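Local coordinates for predicted acetamidase/formamidase (Thermoanaerobacter tengcongensis, PDB 3TKK), which probably hydrolyses carbon-nitrogen bonds of linear amides such as formamide or acetamide, and binds zinc and calcium ions, at residues Glu69-Gly74 against Glu176-Ala181; Thr160-Glu165 against Thr284-Leu289. All coordinates share one frame; numbering follows the deposited sequence.

Contact 1 (Glu69-Gly74 against Glu176-Ala181); sequences EGAKEG and EGALLA
The side chains of Lys-72 and Glu-176 travel alongside each other in a common direction and close in a salt bridge, NZ of Lys-72 lying 2.9 Å from OE2 of Glu-176. The ammonium meets that oxygen on its syn side, 22° out of the carboxylate plane. A bend at chi4 (-78°) turns NZ back to the carboxylate, whose OE1 sits 3.4 Å from CG of Lys-72. The other end of the carboxylate is tied through water: OE1 of Glu-176 accepts from a water that in turn accepts from N of Glu-73. Beneath this exposed pair the backbones join, N of Gly-177 donating to O of Ala-71 over 2.9 Å in a nearly straight bond (172°). The bond ties the loop after strand 62-69 to the loop before strand 180-186, next to the place where these two strands pair antiparallel. Further in, CB of Ala-71 and CB of Ala-178 touch at 4.0 Å; Ala-71 also packs on Val-211, and Ala-178 on Leu-77. Asp-75 holds N of Lys-72 through OD2, and Lys-213 grips O of Gly-70, fixing the loop on both sides of Ala-71.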
loop_
_atom_site.group_PDB
_atom_site.type_symbol
_atom_site.label_atom_id
_atom_site.label_comp_id
_atom_site.label_asym_id
_atom_site.label_seq_id
_atom_site.Cartn_x
_atom_site.Cartn_y
_atom_site.Cartn_z
ATOM N N GLU A 69 -6.571 -32.660 -11.629
ATOM C CA GLU A 69 -5.723 -33.686 -12.259
ATOM C C GLU A 69 -4.487 -33.115 -12.935
ATOM O O GLU A 69 -4.646 -32.231 -13.720
ATOM C CB GLU A 69 -6.528 -34.531 -13.278
ATOM C CG GLU A 69 -7.304 -35.602 -12.485
ATOM C CD GLU A 69 -8.238 -36.493 -13.295
ATOM O OE1 GLU A 69 -8.250 -36.484 -14.543
ATOM O OE2 GLU A 69 -8.989 -37.212 -12.618
ATOM N N GLY A 70 -3.307 -33.719 -12.685
ATOM C CA GLY A 70 -2.056 -33.354 -13.412
ATOM C C GLY A 70 -1.233 -32.427 -12.529
ATOM O O GLY A 70 -0.027 -32.187 -12.791
ATOM N N ALA A 71 -1.850 -31.857 -11.502
ATOM C CA ALA A 71 -1.096 -30.911 -10.744
ATOM C C ALA A 71 -0.236 -31.727 -9.878
ATOM O O ALA A 71 -0.762 -32.584 -9.168
ATOM C CB ALA A 71 -2.105 -29.967 -9.827
ATOM N N LYS A 72 1.082 -31.471 -9.894
ATOM C CA LYS A 72 1.980 -32.157 -9.026
ATOM C C LYS A 72 2.799 -31.225 -8.150
ATOM O O LYS A 72 2.962 -30.040 -8.459
ATOM C CB LYS A 72 2.915 -33.049 -9.871
ATOM C CG LYS A 72 2.114 -34.297 -10.412
ATOM C CD LYS A 72 2.959 -35.366 -11.010
ATOM C CE LYS A 72 2.075 -36.298 -11.899
ATOM N NZ LYS A 72 1.172 -37.361 -11.254
ATOM N N GLU A 73 3.331 -31.744 -7.055
ATOM C CA GLU A 73 4.216 -30.926 -6.240
ATOM C C GLU A 73 5.259 -30.185 -7.068
ATOM O O GLU A 73 5.997 -30.799 -7.766
ATOM C CB GLU A 73 4.987 -31.808 -5.259
ATOM C CG GLU A 73 6.044 -31.036 -4.471
ATOM C CD GLU A 73 6.625 -31.864 -3.309
ATOM O OE1 GLU A 73 6.696 -33.128 -3.404
ATOM O OE2 GLU A 73 7.011 -31.273 -2.301
ATOM N N GLY A 74 5.315 -28.837 -6.979
ATOM C CA GLY A 74 6.379 -28.114 -7.724
ATOM C C GLY A 74 5.772 -27.404 -8.934
ATOM O O GLY A 74 6.426 -26.486 -9.465
ATOM N N GLU A 176 -0.072 -33.350 -4.543
ATOM C CA GLU A 176 -0.746 -33.930 -5.691
ATOM C C GLU A 176 -2.199 -33.463 -5.779
ATOM O O GLU A 176 -2.926 -33.577 -4.798
ATOM C CB GLU A 176 -0.663 -35.467 -5.576
ATOM C CG GLU A 176 -1.124 -36.227 -6.769
ATOM C CD GLU A 176 -0.128 -36.201 -7.951
ATOM O OE1 GLU A 176 1.058 -36.019 -7.724
ATOM O OE2 GLU A 176 -0.539 -36.336 -9.126
ATOM N N GLY A 177 -2.597 -32.970 -6.942
ATOM C CA GLY A 177 -3.961 -32.526 -7.245
ATOM C C GLY A 177 -4.210 -31.085 -6.667
ATOM O O GLY A 177 -5.254 -30.572 -6.807
ATOM N N ALA A 178 -3.190 -30.497 -6.023
ATOM C CA ALA A 178 -3.158 -29.161 -5.435
ATOM C C ALA A 178 -4.167 -29.020 -4.290
ATOM O O ALA A 178 -3.851 -28.371 -3.353
ATOM C CB ALA A 178 -3.425 -28.023 -6.563
ATOM N N LEU A 179 -5.438 -29.421 -4.458
ATOM C CA LEU A 179 -6.498 -29.226 -3.415
ATOM C C LEU A 179 -6.851 -27.743 -3.192
ATOM O O LEU A 179 -6.525 -27.095 -2.151
ATOM C CB LEU A 179 -6.087 -29.894 -2.096
ATOM C CG LEU A 179 -5.875 -31.457 -2.220
ATOM C CD1 LEU A 179 -5.457 -32.075 -0.888
ATOM C CD2 LEU A 179 -7.078 -32.391 -2.717
ATOM N N LEU A 180 -7.597 -27.230 -4.135
ATOM C CA LEU A 180 -7.956 -25.826 -4.081
ATOM C C LEU A 180 -9.186 -25.648 -3.269
ATOM O O LEU A 180 -10.120 -26.457 -3.427
ATOM C CB LEU A 180 -8.168 -25.352 -5.468
ATOM C CG LEU A 180 -8.776 -23.929 -5.701
ATOM C CD1 LEU A 180 -7.688 -22.778 -5.390
ATOM C CD2 LEU A 180 -9.174 -23.799 -7.082
ATOM N N ALA A 181 -9.248 -24.617 -2.408
ATOM C CA ALA A 181 -10.543 -24.285 -1.718
ATOM C C ALA A 181 -10.596 -22.730 -1.589
ATOM O O ALA A 181 -9.538 -22.042 -1.642
ATOM C CB ALA A 181 -10.716 -24.879 -0.389
HETATM O O HOH W 1 2.881 -34.619 -5.957
#

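Contact 2 (Thr160-Glu165 against Thr284-Leu289); sequences TTLIAE and TARFSL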
loop_
_atom_site.group_PDB
_atom_site.type_symbol
_atom_site.label_atom_id
_atom_site.label_comp_id
_atom_site.label_asym_id
_atom_site.label_seq_id
_atom_site.Cartn_x
_atom_site.Cartn_y
_atom_site.Cartn_z
ATOM N N THR A 160 -6.889 -10.064 0.054
ATOM C CA THR A 160 -6.296 -9.227 -0.969
ATOM C C THR A 160 -7.287 -8.666 -1.994
ATOM O O THR A 160 -7.927 -9.456 -2.709
ATOM C CB THR A 160 -5.110 -10.045 -1.629
ATOM O OG1 THR A 160 -4.061 -10.256 -0.623
ATOM C CG2 THR A 160 -4.590 -9.243 -2.823
ATOM N N THR A 161 -7.408 -7.310 -2.138
ATOM C CA THR A 161 -8.480 -6.706 -2.830
ATOM C C THR A 161 -8.277 -7.004 -4.305
ATOM O O THR A 161 -9.243 -7.033 -5.043
ATOM C CB THR A 161 -8.390 -5.090 -2.700
ATOM O OG1 THR A 161 -6.990 -4.735 -2.856
ATOM C CG2 THR A 161 -8.920 -4.657 -1.154
ATOM N N LEU A 162 -7.043 -7.278 -4.735
ATOM C CA LEU A 162 -6.834 -7.598 -6.148
ATOM C C LEU A 162 -7.615 -8.913 -6.638
ATOM O O LEU A 162 -7.606 -9.183 -7.810
ATOM C CB LEU A 162 -5.298 -7.768 -6.421
ATOM C CG LEU A 162 -4.367 -6.537 -6.080
ATOM C CD1 LEU A 162 -2.893 -6.881 -6.539
ATOM C CD2 LEU A 162 -5.035 -5.284 -6.731
ATOM N N ILE A 163 -7.899 -9.878 -5.712
ATOM C CA ILE A 163 -8.513 -11.131 -6.136
ATOM C C ILE A 163 -9.974 -10.903 -6.389
ATOM O O ILE A 163 -10.748 -11.066 -5.469
ATOM C CB ILE A 163 -8.192 -12.244 -5.034
ATOM C CG1 ILE A 163 -6.661 -12.258 -4.920
ATOM C CG2 ILE A 163 -8.807 -13.654 -5.524
ATOM C CD1 ILE A 163 -5.991 -13.429 -3.787
ATOM N N ALA A 164 -10.318 -10.592 -7.632
ATOM C CA ALA A 164 -11.669 -10.107 -8.070
ATOM C C ALA A 164 -11.859 -10.564 -9.484
ATOM O O ALA A 164 -10.936 -11.107 -10.054
ATOM C CB ALA A 164 -11.638 -8.496 -8.000
ATOM N N GLU A 165 -13.002 -10.258 -10.130
ATOM C CA GLU A 165 -13.187 -10.673 -11.443
ATOM C C GLU A 165 -12.078 -10.128 -12.270
ATOM O O GLU A 165 -11.759 -8.970 -12.065
ATOM C CB GLU A 165 -14.570 -10.044 -11.919
ATOM C CG GLU A 165 -15.750 -10.649 -11.169
ATOM C CD GLU A 165 -17.087 -10.186 -11.860
ATOM O OE1 GLU A 165 -18.159 -10.714 -11.626
ATOM O OE2 GLU A 165 -17.004 -9.273 -12.647
ATOM N N THR A 284 -0.519 -9.565 5.549
ATOM C CA THR A 284 -0.271 -9.932 4.225
ATOM C C THR A 284 0.042 -8.585 3.476
ATOM O O THR A 284 -0.660 -7.549 3.583
ATOM C CB THR A 284 -1.491 -10.572 3.628
ATOM O OG1 THR A 284 -1.792 -11.791 4.309
ATOM C CG2 THR A 284 -1.240 -10.887 2.168
ATOM N N ALA A 285 1.092 -8.638 2.650
ATOM C CA ALA A 285 1.498 -7.549 1.845
ATOM C C ALA A 285 1.728 -8.015 0.473
ATOM O O ALA A 285 1.715 -9.230 0.194
ATOM C CB ALA A 285 2.902 -6.959 2.382
ATOM N N ARG A 286 1.988 -7.054 -0.389
ATOM C CA ARG A 286 2.251 -7.414 -1.717
ATOM C C ARG A 286 3.245 -6.547 -2.406
ATOM O O ARG A 286 3.511 -5.444 -1.940
ATOM C CB ARG A 286 0.966 -7.518 -2.481
ATOM C CG ARG A 286 0.185 -6.311 -2.662
ATOM C CD ARG A 286 -1.270 -6.648 -3.071
ATOM N NE ARG A 286 -1.871 -5.343 -3.400
ATOM C CZ ARG A 286 -2.785 -4.694 -2.659
ATOM N NH1 ARG A 286 -3.432 -5.323 -1.694
ATOM N NH2 ARG A 286 -3.250 -3.492 -3.081
ATOM N N PHE A 287 3.840 -7.034 -3.495
ATOM C CA PHE A 287 4.619 -6.120 -4.365
ATOM C C PHE A 287 4.181 -6.129 -5.823
ATOM O O PHE A 287 4.178 -7.159 -6.485
ATOM C CB PHE A 287 6.113 -6.459 -4.237
ATOM C CG PHE A 287 7.000 -5.448 -4.952
ATOM C CD1 PHE A 287 7.187 -4.189 -4.397
ATOM C CD2 PHE A 287 7.712 -5.800 -6.103
ATOM C CE1 PHE A 287 7.948 -3.219 -5.019
ATOM C CE2 PHE A 287 8.512 -4.797 -6.725
ATOM C CZ PHE A 287 8.687 -3.550 -6.160
ATOM N N SER A 288 3.824 -4.964 -6.367
ATOM C CA SER A 288 3.084 -4.957 -7.604
ATOM C C SER A 288 3.912 -4.239 -8.646
ATOM O O SER A 288 4.373 -3.116 -8.376
ATOM C CB SER A 288 1.879 -4.094 -7.300
ATOM O OG SER A 288 1.021 -3.943 -8.355
ATOM N N LEU A 289 3.974 -4.776 -9.891
ATOM C CA LEU A 289 4.562 -4.123 -11.076
ATOM C C LEU A 289 3.523 -4.040 -12.209
ATOM O O LEU A 289 2.656 -4.870 -12.313
ATOM C CB LEU A 289 5.774 -4.898 -11.581
ATOM C CG LEU A 289 6.982 -4.726 -10.669
ATOM C CD1 LEU A 289 7.938 -5.971 -10.724
ATOM C CD2 LEU A 289 7.717 -3.392 -11.094
#
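Leu-162 lies against the side chain of Arg-286, its CD1 3.6 Å from NE and its CG 3.8 Å above the guanidinium plane, displaced from its centre. This is apolar packing on one face of a charged group. CD1 of Leu-162 also lies 3.8 Å from CD of Arg-286, in the aliphatic part of the arginine. Thr-160 adds two looser contacts: its CG2 stands 4.2 Å from CD of Arg-286, and its OG1 is 4.0 Å from CG2 of Thr-284, the two threonine side chains set roughly perpendicular.

No hydrogen bond joins the two segments directly; the polar links go through third residues. OG1 of Thr-161 comes only within 3.8 Å of NH1 of Arg-286, but Asp-191 connects them, taking a salt bridge from NH2 through OD2 and a hydrogen bond with Thr-161 through OD1. Ser-276 likewise bonds both NH1 of Arg-286 and OG1 of Thr-160, while Gln-274 accepts from NE.

Backbone and side-chain torsions set up these approaches. Residues 160-163 form a type I beta turn, closed by a 3.0 Å bond from N of Ile-163 to O of Thr-160. Arg-286 leaves strand 283-290 with CG between the backbone N and carbonyl carbon (chi1 65°) and then extends to NE, carrying its charge across to the turn.

The contact joins the loop that carries calcium ligand Asp-159, just after Asn-157, to the large mixed sheet. A leucine in place of Arg-286 would probably leave Asp-191 without its cationic partner and Ser-276 and Gln-274 without their guanidinium bonds. Through the salt bridge from NH2 to OD2, Asp-191 probably balances the buried charge, with Leu-162 shielding one face of the guanidinium.

Both contacts pin a loop to a strand or to the turn leading into one, but at different depths. Contact 1 has its centre about 18 Å from the centre of the chain, with an exposed ion pair over a buried backbone bond and alanine contact; the centre of contact 2 lies about 8 Å from it, near the calcium bound by Asn-157, Asp-159 and Asp-184. Contact 1 has a direct salt bridge and backbone bond, plus a water link, whereas at contact 2 the polar bonds pass through third residues. Both touch the nine-stranded sheet, contact 1 beside strands 76-86 and 203-212, contact 2 on strand 283-290. Their centres are 23 Å apart, their nearest atoms about 9 Å.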